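Local coordinates for carboxypeptidase 1 (Deinococcus radiodurans str. R1, PDB 5GIV), which probably removes amino acids one at a time from the C-terminus of peptides, with broad specificity, as a zinc metallocarboxypeptidase of the M32 family, at residues 30-35 with 229-234; 203-208 with 318-323; 219-224 with 304-309; 250-253 with 259-262. All blocks are in the same frame, centred on the assembly; numbering follows the deposited sequence.

How the interactions relate
Interaction 4 joins the end of strand 245-250 to the start of helix 257-275, which carries the zinc-binding H266 and H270. Interactions 1 and 3 pack near the zinc-site residues, and interaction 2 is farther out. Interactions 2 and 3 use the two ends of helix 207-221, and interaction 4 is nested inside both. The segments of interaction 1 alternate along the chain with theirs, and interaction 1 closes before interaction 4 opens. Centres lie about 13 Å (2 and 4) to 25 Å (1 and 2) apart. D231 and T233 pair with T250, and G307 O bonds Y262 OH. The contacts thus join helices 8-36, 207-221, 292-306 and 310-323 and the small sheet to one another and to helix 257-275.

Interaction 1: residues 30-35 with 229-234; sequences LGWDQS and RQDLTH
D231 meets W32 at the edge of the indole. Its OD2 lies 3.4 Å from W32 CZ2, near the ring plane, while the carboxylate plane is turned 68° from the ring. A water links the same pair. It accepts from W32 NE1 at 2.8 Å and donates to D231 OD2. W32 reaches this far because its CG is anti to the backbone N (chi1 170°). From its own side of the contact, R229 grips the carboxylate side-on. NE goes to D231 OD2 on its syn lone pair, and R229 NH2 reaches D231 OD1 at 2.6 Å. This is the close-knit part.

The other end is looser. The nearest approach of exposed S35 is its backbone O, 3.4 Å from T233 CG2, without a hydrogen bond. The contact joins the end of helix 8-36 to an outer strand of the small sheet. It borders the dimer interface, where D33 of the second subunit packs on W32. With D231 cut back to an alanine, the R229 guanidinium would probably lose its mate and the water its acceptor. With no direct hydrogen bond between the segments, the water is the polar link, and the arginine probably keeps the carboxylate charged.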
loop_
_atom_site.group_PDB
_atom_site.type_symbol
_atom_site.label_atom_id
_atom_site.label_comp_id
_atom_site.label_asym_id
_atom_site.label_seq_id
_atom_site.Cartn_x
_atom_site.Cartn_y
_atom_site.Cartn_z
ATOM N N LEU A 30 -3.765 4.396 3.589
ATOM C CA LEU A 30 -3.900 3.602 4.804
ATOM C C LEU A 30 -5.129 2.711 4.737
ATOM O O LEU A 30 -5.095 1.561 5.180
ATOM C CB LEU A 30 -3.968 4.520 6.020
ATOM C CG LEU A 30 -2.653 5.147 6.457
ATOM C CD1 LEU A 30 -2.951 6.327 7.388
ATOM C CD2 LEU A 30 -1.760 4.107 7.139
ATOM N N GLY A 31 -6.233 3.235 4.195
ATOM C CA GLY A 31 -7.435 2.428 4.063
ATOM C C GLY A 31 -7.351 1.412 2.939
ATOM O O GLY A 31 -7.812 0.272 3.082
ATOM N N TRP A 32 -6.763 1.803 1.806
ATOM C CA TRP A 32 -6.618 0.856 0.705
ATOM C C TRP A 32 -5.767 -0.335 1.124
ATOM O O TRP A 32 -6.129 -1.489 0.871
ATOM C CB TRP A 32 -6.014 1.547 -0.516
ATOM C CG TRP A 32 -5.619 0.588 -1.610
ATOM C CD1 TRP A 32 -6.397 0.145 -2.641
ATOM C CD2 TRP A 32 -4.340 -0.035 -1.775
ATOM N NE1 TRP A 32 -5.678 -0.712 -3.446
ATOM C CE2 TRP A 32 -4.412 -0.838 -2.933
ATOM C CE3 TRP A 32 -3.138 0.012 -1.056
ATOM C CZ2 TRP A 32 -3.335 -1.598 -3.382
ATOM C CZ3 TRP A 32 -2.066 -0.740 -1.506
ATOM C CH2 TRP A 32 -2.170 -1.534 -2.660
ATOM N N ASP A 33 -4.631 -0.070 1.774
ATOM C CA ASP A 33 -3.776 -1.156 2.234
ATOM C C ASP A 33 -4.468 -1.989 3.305
ATOM O O ASP A 33 -4.299 -3.215 3.351
ATOM C CB ASP A 33 -2.451 -0.580 2.751
ATOM C CG ASP A 33 -1.535 -1.643 3.348
ATOM O OD1 ASP A 33 -0.879 -2.386 2.575
ATOM O OD2 ASP A 33 -1.486 -1.730 4.597
ATOM N N GLN A 34 -5.275 -1.347 4.154
ATOM C CA GLN A 34 -6.008 -2.078 5.181
ATOM C C GLN A 34 -6.928 -3.126 4.569
ATOM O O GLN A 34 -7.107 -4.211 5.133
ATOM C CB GLN A 34 -6.802 -1.097 6.038
ATOM C CG GLN A 34 -7.690 -1.738 7.074
ATOM C CD GLN A 34 -8.701 -0.764 7.644
ATOM O OE1 GLN A 34 -9.361 -0.015 6.908
ATOM N NE2 GLN A 34 -8.810 -0.745 8.965
ATOM N N SER A 35 -7.520 -2.819 3.422
ATOM C CA SER A 35 -8.451 -3.728 2.769
ATOM C C SER A 35 -7.774 -4.763 1.883
ATOM O O SER A 35 -8.414 -5.745 1.513
ATOM C CB SER A 35 -9.447 -2.935 1.921
ATOM O OG SER A 35 -10.208 -2.074 2.740
ATOM N N ARG A 229 -4.627 0.963 -10.671
ATOM C CA ARG A 229 -4.422 -0.478 -10.685
ATOM C C ARG A 229 -5.643 -1.119 -10.043
ATOM O O ARG A 229 -6.483 -0.438 -9.449
ATOM C CB ARG A 229 -3.133 -0.880 -9.950
ATOM C CG ARG A 229 -3.062 -0.407 -8.512
ATOM C CD ARG A 229 -1.882 -1.037 -7.753
ATOM N NE ARG A 229 -2.042 -2.480 -7.560
ATOM C CZ ARG A 229 -1.419 -3.402 -8.281
ATOM N NH1 ARG A 229 -0.580 -3.051 -9.249
ATOM N NH2 ARG A 229 -1.642 -4.683 -8.041
ATOM N N GLN A 230 -5.716 -2.446 -10.153
ATOM C CA GLN A 230 -6.791 -3.245 -9.580
ATOM C C GLN A 230 -6.202 -4.343 -8.700
ATOM O O GLN A 230 -5.151 -4.903 -9.017
ATOM C CB GLN A 230 -7.678 -3.876 -10.676
ATOM C CG GLN A 230 -8.845 -4.701 -10.118
ATOM C CD GLN A 230 -9.759 -5.296 -11.194
ATOM O OE1 GLN A 230 -10.981 -5.179 -11.109
ATOM N NE2 GLN A 230 -9.173 -5.934 -12.198
ATOM N N ASP A 231 -6.890 -4.653 -7.601
ATOM C CA ASP A 231 -6.505 -5.745 -6.716
ATOM C C ASP A 231 -7.761 -6.448 -6.216
ATOM O O ASP A 231 -8.884 -5.987 -6.430
ATOM C CB ASP A 231 -5.663 -5.243 -5.537
ATOM C CG ASP A 231 -4.351 -4.612 -5.980
ATOM O OD1 ASP A 231 -3.383 -5.364 -6.204
ATOM O OD2 ASP A 231 -4.284 -3.368 -6.117
ATOM N N LEU A 232 -7.560 -7.565 -5.521
ATOM C CA LEU A 232 -8.652 -8.370 -4.985
ATOM C C LEU A 232 -8.925 -8.007 -3.533
ATOM O O LEU A 232 -7.994 -7.847 -2.738
ATOM C CB LEU A 232 -8.332 -9.858 -5.082
ATOM C CG LEU A 232 -8.246 -10.466 -6.471
ATOM C CD1 LEU A 232 -7.940 -11.945 -6.389
ATOM C CD2 LEU A 232 -9.576 -10.267 -7.149
ATOM N N THR A 233 -10.204 -7.877 -3.188
ATOM C CA THR A 233 -10.605 -7.644 -1.807
ATOM C C THR A 233 -11.926 -8.360 -1.553
ATOM O O THR A 233 -12.526 -8.949 -2.457
ATOM C CB THR A 233 -10.715 -6.152 -1.480
ATOM O OG1 THR A 233 -11.747 -5.556 -2.274
ATOM C CG2 THR A 233 -9.398 -5.449 -1.730
ATOM N N HIS A 234 -12.382 -8.298 -0.300
ATOM C CA HIS A 234 -13.666 -8.892 0.040
ATOM C C HIS A 234 -14.801 -8.124 -0.626
ATOM O O HIS A 234 -15.764 -8.724 -1.112
ATOM C CB HIS A 234 -13.830 -8.908 1.568
ATOM C CG HIS A 234 -14.966 -9.755 2.067
ATOM N ND1 HIS A 234 -15.593 -10.709 1.288
ATOM C CD2 HIS A 234 -15.563 -9.814 3.282
ATOM C CE1 HIS A 234 -16.534 -11.306 1.998
ATOM N NE2 HIS A 234 -16.539 -10.781 3.211
HETATM O O HOH W 1 -6.172 -1.616 -6.075
#

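Interaction 2: residues 203-208 with 318-323; sequences RGFAQE and GDWRDT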
loop_
_atom_site.group_PDB
_atom_site.type_symbol
_atom_site.label_atom_id
_atom_site.label_comp_id
_atom_site.label_asym_id
_atom_site.label_seq_id
_atom_site.Cartn_x
_atom_site.Cartn_y
_atom_site.Cartn_z
ATOM N N ARG A 203 -19.810 -23.509 -15.136
ATOM C CA ARG A 203 -18.930 -24.589 -15.567
ATOM C C ARG A 203 -17.509 -24.452 -15.037
ATOM O O ARG A 203 -16.696 -25.357 -15.266
ATOM C CB ARG A 203 -18.912 -24.671 -17.099
ATOM C CG ARG A 203 -20.220 -25.125 -17.696
ATOM C CD ARG A 203 -20.265 -25.045 -19.220
ATOM N NE ARG A 203 -21.342 -25.889 -19.734
ATOM C CZ ARG A 203 -21.681 -25.998 -21.018
ATOM N NH1 ARG A 203 -21.039 -25.303 -21.946
ATOM N NH2 ARG A 203 -22.669 -26.814 -21.380
ATOM N N GLY A 204 -17.196 -23.366 -14.332
ATOM C CA GLY A 204 -15.864 -23.174 -13.788
ATOM C C GLY A 204 -15.001 -22.259 -14.631
ATOM O O GLY A 204 -14.582 -22.641 -15.725
ATOM N N PHE A 205 -14.737 -21.048 -14.137
ATOM C CA PHE A 205 -13.959 -20.042 -14.850
ATOM C C PHE A 205 -12.758 -19.661 -13.993
ATOM O O PHE A 205 -12.921 -19.059 -12.924
ATOM C CB PHE A 205 -14.829 -18.825 -15.165
ATOM C CG PHE A 205 -15.903 -19.091 -16.196
ATOM C CD1 PHE A 205 -16.918 -20.009 -15.947
ATOM C CD2 PHE A 205 -15.921 -18.396 -17.392
ATOM C CE1 PHE A 205 -17.908 -20.251 -16.890
ATOM C CE2 PHE A 205 -16.916 -18.630 -18.340
ATOM C CZ PHE A 205 -17.910 -19.555 -18.083
ATOM N N ALA A 206 -11.555 -20.004 -14.457
ATOM C CA ALA A 206 -10.356 -19.792 -13.655
ATOM C C ALA A 206 -10.200 -18.321 -13.276
ATOM O O ALA A 206 -10.326 -17.425 -14.119
ATOM C CB ALA A 206 -9.126 -20.272 -14.414
ATOM N N GLN A 207 -9.864 -18.086 -12.004
ATOM C CA GLN A 207 -9.798 -16.729 -11.470
ATOM C C GLN A 207 -8.834 -15.851 -12.264
ATOM O O GLN A 207 -9.138 -14.686 -12.550
ATOM C CB GLN A 207 -9.378 -16.775 -10.003
ATOM C CG GLN A 207 -8.745 -15.490 -9.499
ATOM C CD GLN A 207 -8.521 -15.490 -7.995
ATOM O OE1 GLN A 207 -9.410 -15.838 -7.214
ATOM N NE2 GLN A 207 -7.312 -15.106 -7.581
ATOM N N GLU A 208 -7.666 -16.386 -12.627
ATOM C CA GLU A 208 -6.663 -15.574 -13.312
ATOM C C GLU A 208 -7.157 -15.105 -14.681
ATOM O O GLU A 208 -6.911 -13.961 -15.080
ATOM C CB GLU A 208 -5.357 -16.361 -13.447
ATOM C CG GLU A 208 -4.205 -15.534 -13.978
ATOM C CD GLU A 208 -2.900 -16.312 -14.079
ATOM O OE1 GLU A 208 -2.891 -17.524 -13.757
ATOM O OE2 GLU A 208 -1.878 -15.703 -14.484
ATOM N N GLY A 318 -15.920 -13.002 -28.599
ATOM C CA GLY A 318 -14.787 -13.706 -29.174
ATOM C C GLY A 318 -13.656 -13.885 -28.180
ATOM O O GLY A 318 -13.181 -15.002 -27.960
ATOM N N ASP A 319 -13.204 -12.786 -27.570
ATOM C CA ASP A 319 -12.183 -12.895 -26.530
ATOM C C ASP A 319 -12.683 -13.751 -25.372
ATOM O O ASP A 319 -11.951 -14.596 -24.843
ATOM C CB ASP A 319 -11.776 -11.497 -26.046
ATOM C CG ASP A 319 -10.789 -11.537 -24.887
ATOM O OD1 ASP A 319 -10.297 -12.623 -24.551
ATOM O OD2 ASP A 319 -10.460 -10.477 -24.323
ATOM N N TRP A 320 -13.946 -13.569 -25.001
ATOM C CA TRP A 320 -14.554 -14.358 -23.937
ATOM C C TRP A 320 -14.529 -15.845 -24.272
ATOM O O TRP A 320 -14.060 -16.666 -23.473
ATOM C CB TRP A 320 -15.984 -13.861 -23.726
ATOM C CG TRP A 320 -16.743 -14.438 -22.576
ATOM C CD1 TRP A 320 -17.790 -15.308 -22.641
ATOM C CD2 TRP A 320 -16.548 -14.145 -21.189
ATOM N NE1 TRP A 320 -18.254 -15.583 -21.384
ATOM C CE2 TRP A 320 -17.510 -14.881 -20.471
ATOM C CE3 TRP A 320 -15.652 -13.337 -20.483
ATOM C CZ2 TRP A 320 -17.598 -14.836 -19.083
ATOM C CZ3 TRP A 320 -15.743 -13.288 -19.109
ATOM C CH2 TRP A 320 -16.708 -14.031 -18.423
ATOM N N ARG A 321 -15.029 -16.205 -25.461
ATOM C CA ARG A 321 -15.079 -17.606 -25.872
ATOM C C ARG A 321 -13.682 -18.202 -25.969
ATOM O O ARG A 321 -13.451 -19.337 -25.535
ATOM C CB ARG A 321 -15.797 -17.727 -27.215
ATOM C CG ARG A 321 -16.333 -19.111 -27.512
ATOM C CD ARG A 321 -16.237 -19.465 -28.993
ATOM N NE ARG A 321 -16.850 -18.462 -29.867
ATOM C CZ ARG A 321 -16.163 -17.583 -30.598
ATOM N NH1 ARG A 321 -16.805 -16.707 -31.370
ATOM N NH2 ARG A 321 -14.829 -17.580 -30.560
ATOM N N ASP A 322 -12.740 -17.456 -26.550
ATOM C CA ASP A 322 -11.372 -17.947 -26.681
ATOM C C ASP A 322 -10.738 -18.172 -25.317
ATOM O O ASP A 322 -9.939 -19.098 -25.139
ATOM C CB ASP A 322 -10.534 -16.957 -27.500
ATOM C CG ASP A 322 -10.961 -16.893 -28.961
ATOM O OD1 ASP A 322 -11.644 -17.819 -29.442
ATOM O OD2 ASP A 322 -10.628 -15.896 -29.628
ATOM N N THR A 323 -11.056 -17.307 -24.348
ATOM C CA THR A 323 -10.483 -17.438 -23.018
ATOM C C THR A 323 -11.101 -18.611 -22.264
ATOM O O THR A 323 -10.421 -19.265 -21.458
ATOM C CB THR A 323 -10.670 -16.128 -22.251
ATOM O OG1 THR A 323 -10.222 -15.028 -23.063
ATOM C CG2 THR A 323 -9.866 -16.135 -20.943
#
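F205 and W320 lie with their rings almost side by side rather than face to face. The planes are nearly parallel, 29° apart, but offset so far that little of one ring lies over the other. The centre of the F205 ring is 5.9 Å from that of the six-membered ring of W320. The touch is narrow: F205 CE2 meets W320 CZ2 at 3.9 Å. The two side chains approach at about a right angle. F205 has CG anti to its carbonyl carbon, beside the backbone N (chi1 -69°). W320 has CG anti to the backbone N (chi1 -174°), which carries the indole off the helix toward the loop.

The pair belongs to an aromatic cluster between the loop that leads into helix 207-221 and the last turns of helix 310-323. F213, W313 and F324 each set a ring edge-to-face with W320, and P257 touches both F205 and W320. Just after F205, A206 takes the N-cap position of helix 207-221. Just before it, at the backbone angles of G204, a CB would run into the carbonyl O of R203. On the tryptophan helix, T323 OG1 bonds D319 O at 2.5 Å. T323 N reaches the same oxygen from the opposite face of its carbonyl plane. D319 forms a salt bridge with R216 on helix 207-221.

Interaction 3: residues 219-224 with 304-309; sequences RDYGYD and NLVGRS
Y221 pushes its hydroxyl end against V306 and G307. OH lies 3.3 Å from V306 CG1 and 3.4 Å from G307 CA. The ring joins in, with Y221 CE1 3.6 Å from V306 CG1. The side chains come from opposite directions, and the methyl sits obliquely to the ring. V306 presents this branch because CG1 is anti to its backbone N (chi1 178°). No hydrogen bond crosses the contact. A CB at G307 would stand 3.5 Å from Y221 OH and would probably be tight. A leucine in place of Y221 would probably open a gap beside V306 and G307.

The next shell fixes the turn that holds V306 and G307. V306 O takes two bonds from S309: OG at 2.8 Å, in the carbonyl plane on a lone pair, and N at 3.0 Å. The backbone bond closes a type I beta turn, and OG adds a second hold on the same oxygen. S309 also N-caps helix 310-323 through F312 N. R308, inside the turn, bonds back through NE to N304 OD1 on helix 292-306, and G307 O receives Y262 OH. On the other side, G222 leaves helix 207-221 with positive phi. L265 of helix 257-275 touches Y221.

The contact thus joins the end of helix 207-221 to the end of helix 292-306, the helix that supplies the zinc ligand E296. H266 and H270 come from helix 257-275. Paired histidines on one HExxH helix with a glutamate from a second helix are the hallmark of gluzincin metallopeptidases.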
loop_
_atom_site.group_PDB
_atom_site.type_symbol
_atom_site.label_atom_id
_atom_site.label_comp_id
_atom_site.label_asym_id
_atom_site.label_seq_id
_atom_site.Cartn_x
_atom_site.Cartn_y
_atom_site.Cartn_z
ATOM N N ARG A 219 -9.532 -1.465 -19.825
ATOM C CA ARG A 219 -8.486 -0.801 -20.587
ATOM C C ARG A 219 -9.060 -0.189 -21.860
ATOM O O ARG A 219 -8.801 0.978 -22.168
ATOM C CB ARG A 219 -7.365 -1.790 -20.903
ATOM C CG ARG A 219 -6.197 -1.189 -21.642
ATOM C CD ARG A 219 -6.102 -1.737 -23.049
ATOM N NE ARG A 219 -5.484 -3.065 -23.102
ATOM C CZ ARG A 219 -6.071 -4.140 -23.614
ATOM N NH1 ARG A 219 -7.290 -4.047 -24.117
ATOM N NH2 ARG A 219 -5.434 -5.301 -23.636
ATOM N N ASP A 220 -9.871 -0.960 -22.602
ATOM C CA ASP A 220 -10.537 -0.412 -23.784
ATOM C C ASP A 220 -11.522 0.683 -23.403
ATOM O O ASP A 220 -11.714 1.637 -24.158
ATOM C CB ASP A 220 -11.272 -1.501 -24.572
ATOM C CG ASP A 220 -10.349 -2.568 -25.118
ATOM O OD1 ASP A 220 -9.118 -2.365 -25.102
ATOM O OD2 ASP A 220 -10.872 -3.593 -25.611
ATOM N N TYR A 221 -12.202 0.540 -22.263
ATOM C CA TYR A 221 -13.090 1.605 -21.803
ATOM C C TYR A 221 -12.341 2.937 -21.728
ATOM O O TYR A 221 -12.884 3.991 -22.080
ATOM C CB TYR A 221 -13.681 1.254 -20.433
ATOM C CG TYR A 221 -14.937 0.386 -20.427
ATOM C CD1 TYR A 221 -15.465 -0.141 -21.596
ATOM C CD2 TYR A 221 -15.596 0.110 -19.231
ATOM C CE1 TYR A 221 -16.618 -0.929 -21.571
ATOM C CE2 TYR A 221 -16.733 -0.659 -19.194
ATOM C CZ TYR A 221 -17.248 -1.178 -20.362
ATOM O OH TYR A 221 -18.394 -1.945 -20.309
ATOM N N GLY A 222 -11.082 2.902 -21.287
ATOM C CA GLY A 222 -10.300 4.110 -21.122
ATOM C C GLY A 222 -9.637 4.223 -19.767
ATOM O O GLY A 222 -9.065 5.273 -19.439
ATOM N N TYR A 223 -9.730 3.173 -18.949
ATOM C CA TYR A 223 -9.059 3.186 -17.654
ATOM C C TYR A 223 -7.554 3.204 -17.872
ATOM O O TYR A 223 -7.028 2.437 -18.684
ATOM C CB TYR A 223 -9.461 1.975 -16.816
ATOM C CG TYR A 223 -8.889 1.980 -15.416
ATOM C CD1 TYR A 223 -9.360 2.864 -14.463
ATOM C CD2 TYR A 223 -7.889 1.081 -15.041
ATOM C CE1 TYR A 223 -8.843 2.870 -13.183
ATOM C CE2 TYR A 223 -7.371 1.078 -13.763
ATOM C CZ TYR A 223 -7.851 1.974 -12.838
ATOM O OH TYR A 223 -7.345 1.982 -11.567
ATOM N N ASP A 224 -6.865 4.100 -17.170
ATOM C CA ASP A 224 -5.445 4.358 -17.388
ATOM C C ASP A 224 -4.646 3.645 -16.305
ATOM O O ASP A 224 -4.559 4.117 -15.167
ATOM C CB ASP A 224 -5.183 5.858 -17.370
ATOM C CG ASP A 224 -3.764 6.214 -17.771
ATOM O OD1 ASP A 224 -2.933 5.295 -17.961
ATOM O OD2 ASP A 224 -3.482 7.425 -17.884
ATOM N N ASN A 304 -23.776 -1.180 -16.620
ATOM C CA ASN A 304 -25.071 -1.618 -17.162
ATOM C C ASN A 304 -25.255 -1.183 -18.613
ATOM O O ASN A 304 -25.334 -2.016 -19.519
ATOM C CB ASN A 304 -26.219 -1.072 -16.308
ATOM C CG ASN A 304 -26.322 -1.741 -14.947
ATOM O OD1 ASN A 304 -25.834 -2.856 -14.742
ATOM N ND2 ASN A 304 -26.986 -1.067 -14.013
ATOM N N LEU A 305 -25.344 0.126 -18.840
ATOM C CA LEU A 305 -25.684 0.621 -20.168
ATOM C C LEU A 305 -24.700 0.108 -21.207
ATOM O O LEU A 305 -25.094 -0.275 -22.312
ATOM C CB LEU A 305 -25.722 2.149 -20.155
ATOM C CG LEU A 305 -26.951 2.692 -19.423
ATOM C CD1 LEU A 305 -26.793 4.159 -19.174
ATOM C CD2 LEU A 305 -28.203 2.441 -20.235
ATOM N N VAL A 306 -23.417 0.080 -20.867
ATOM C CA VAL A 306 -22.409 -0.423 -21.787
ATOM C C VAL A 306 -22.209 -1.916 -21.562
ATOM O O VAL A 306 -22.432 -2.728 -22.470
ATOM C CB VAL A 306 -21.088 0.347 -21.620
ATOM C CG1 VAL A 306 -20.008 -0.213 -22.561
ATOM C CG2 VAL A 306 -21.316 1.835 -21.859
ATOM N N GLY A 307 -21.835 -2.287 -20.329
ATOM C CA GLY A 307 -21.343 -3.631 -20.074
ATOM C C GLY A 307 -22.357 -4.732 -20.307
ATOM O O GLY A 307 -21.982 -5.872 -20.593
ATOM N N ARG A 308 -23.645 -4.427 -20.167
ATOM C CA ARG A 308 -24.684 -5.433 -20.346
ATOM C C ARG A 308 -25.435 -5.265 -21.660
ATOM O O ARG A 308 -26.475 -5.906 -21.860
ATOM C CB ARG A 308 -25.655 -5.401 -19.164
ATOM C CG ARG A 308 -24.994 -5.778 -17.844
ATOM C CD ARG A 308 -25.968 -5.723 -16.678
ATOM N NE ARG A 308 -25.256 -5.689 -15.403
ATOM C CZ ARG A 308 -24.874 -6.765 -14.719
ATOM N NH1 ARG A 308 -25.151 -7.983 -15.173
ATOM N NH2 ARG A 308 -24.225 -6.615 -13.569
ATOM N N SER A 309 -24.928 -4.442 -22.570
ATOM C CA SER A 309 -25.624 -4.181 -23.821
ATOM C C SER A 309 -25.275 -5.252 -24.848
ATOM O O SER A 309 -24.275 -5.962 -24.726
ATOM C CB SER A 309 -25.257 -2.804 -24.369
ATOM O OG SER A 309 -23.925 -2.805 -24.836
#

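Interaction 4: residues 250-253 with 259-262; sequences TRVK and DALY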
loop_
_atom_site.group_PDB
_atom_site.type_symbol
_atom_site.label_atom_id
_atom_site.label_comp_id
_atom_site.label_asym_id
_atom_site.label_seq_id
_atom_site.Cartn_x
_atom_site.Cartn_y
_atom_site.Cartn_z
ATOM N N THR A 250 -11.767 -5.705 -7.004
ATOM C CA THR A 250 -12.831 -6.580 -7.466
ATOM C C THR A 250 -12.793 -7.865 -6.647
ATOM O O THR A 250 -11.900 -8.075 -5.815
ATOM C CB THR A 250 -12.701 -6.870 -8.971
ATOM O OG1 THR A 250 -13.919 -7.449 -9.462
ATOM C CG2 THR A 250 -11.520 -7.818 -9.246
ATOM N N ARG A 251 -13.794 -8.714 -6.872
ATOM C CA ARG A 251 -13.934 -9.982 -6.168
ATOM C C ARG A 251 -14.293 -11.060 -7.173
ATOM O O ARG A 251 -15.186 -10.858 -8.000
ATOM C CB ARG A 251 -15.001 -9.868 -5.082
ATOM C CG ARG A 251 -15.567 -11.170 -4.609
ATOM C CD ARG A 251 -16.875 -10.893 -3.886
ATOM N NE ARG A 251 -17.850 -10.239 -4.762
ATOM C CZ ARG A 251 -18.832 -9.451 -4.330
ATOM N NH1 ARG A 251 -18.966 -9.206 -3.026
ATOM N NH2 ARG A 251 -19.675 -8.904 -5.200
ATOM N N VAL A 252 -13.597 -12.194 -7.118
ATOM C CA VAL A 252 -13.704 -13.223 -8.144
ATOM C C VAL A 252 -14.353 -14.467 -7.561
ATOM O O VAL A 252 -13.926 -14.964 -6.513
ATOM C CB VAL A 252 -12.332 -13.564 -8.739
ATOM C CG1 VAL A 252 -12.497 -14.550 -9.905
ATOM C CG2 VAL A 252 -11.634 -12.298 -9.182
ATOM N N LYS A 253 -15.365 -14.984 -8.255
ATOM C CA LYS A 253 -15.973 -16.276 -7.958
ATOM C C LYS A 253 -15.793 -17.185 -9.168
ATOM O O LYS A 253 -16.387 -16.948 -10.221
ATOM C CB LYS A 253 -17.452 -16.125 -7.600
ATOM C CG LYS A 253 -17.657 -15.530 -6.227
ATOM C CD LYS A 253 -19.056 -15.758 -5.703
ATOM C CE LYS A 253 -19.966 -14.646 -6.129
ATOM N NZ LYS A 253 -19.697 -13.459 -5.272
ATOM N N ASP A 259 -19.836 -12.105 -11.700
ATOM C CA ASP A 259 -19.549 -11.306 -10.510
ATOM C C ASP A 259 -18.301 -10.445 -10.696
ATOM O O ASP A 259 -18.353 -9.216 -10.576
ATOM C CB ASP A 259 -19.387 -12.213 -9.292
ATOM C CG ASP A 259 -20.696 -12.464 -8.571
ATOM O OD1 ASP A 259 -21.695 -12.849 -9.235
ATOM O OD2 ASP A 259 -20.722 -12.264 -7.331
ATOM N N ALA A 260 -17.157 -11.082 -10.966
ATOM C CA ALA A 260 -15.917 -10.331 -11.136
ATOM C C ALA A 260 -16.021 -9.350 -12.295
ATOM O O ALA A 260 -15.633 -8.182 -12.175
ATOM C CB ALA A 260 -14.747 -11.291 -11.352
ATOM N N LEU A 261 -16.556 -9.802 -13.428
ATOM C CA LEU A 261 -16.610 -8.929 -14.595
ATOM C C LEU A 261 -17.366 -7.640 -14.284
ATOM O O LEU A 261 -16.868 -6.535 -14.540
ATOM C CB LEU A 261 -17.242 -9.659 -15.780
ATOM C CG LEU A 261 -17.454 -8.741 -16.980
ATOM C CD1 LEU A 261 -16.132 -8.093 -17.331
ATOM C CD2 LEU A 261 -17.999 -9.524 -18.177
ATOM N N TYR A 262 -18.567 -7.756 -13.723
ATOM C CA TYR A 262 -19.387 -6.565 -13.570
ATOM C C TYR A 262 -19.033 -5.743 -12.337
ATOM O O TYR A 262 -19.275 -4.527 -12.342
ATOM C CB TYR A 262 -20.866 -6.962 -13.632
ATOM C CG TYR A 262 -21.221 -7.284 -15.077
ATOM C CD1 TYR A 262 -21.345 -6.263 -16.017
ATOM C CD2 TYR A 262 -21.353 -8.601 -15.519
ATOM C CE1 TYR A 262 -21.620 -6.535 -17.343
ATOM C CE2 TYR A 262 -21.629 -8.883 -16.849
ATOM C CZ TYR A 262 -21.765 -7.841 -17.752
ATOM O OH TYR A 262 -22.034 -8.089 -19.071
HETATM O O HOH W 2 -16.438 -13.818 -10.628
#
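A260 N gives its hydrogen to a water at 2.8 Å, and the same water accepts from K253 N at 2.9 Å. One oxygen thus serves the N-H of two backbones, at the first turn of helix 257-275 and in the loop before it. Beside this bridge the chains pack closely. R251 O lies 3.3 Å from A260 CA in a C-H...O contact, and V252 CG2 touches A260 CB at 3.9 Å. V252 points its CB away from the helix, and the CG2 branch, anti to its carbonyl carbon, makes the touch.

The segments mark the turn from strand 245-250, the middle strand of a three-stranded sheet, into the helix that carries the HExxH zinc motif with H266, E267 and H270. T250, at the end of the strand, makes backbone hydrogen bonds to D231 and T233 of the neighbouring segment. Its OG1 bonds T264 OG1, and a weak bond to A260 O at 3.3 Å is not settled. T264 OG1 also reaches A260 O.

At the other end, K253 NZ approaches D259 OD2 in a salt bridge. The place of that oxygen is uncertain in the model, so the closeness is doubtful. The lysine gets there by bending at chi3 (-89°) and again at chi4 (-77°). R251 NH2 lies 4.1 Å from D259 OD2, an equally unsure distance. This is beyond a salt bridge, and the oxygen is well out of the guanidinium plane. R251 NE is buried here without a polar partner. D256 stands close to D259 OD1.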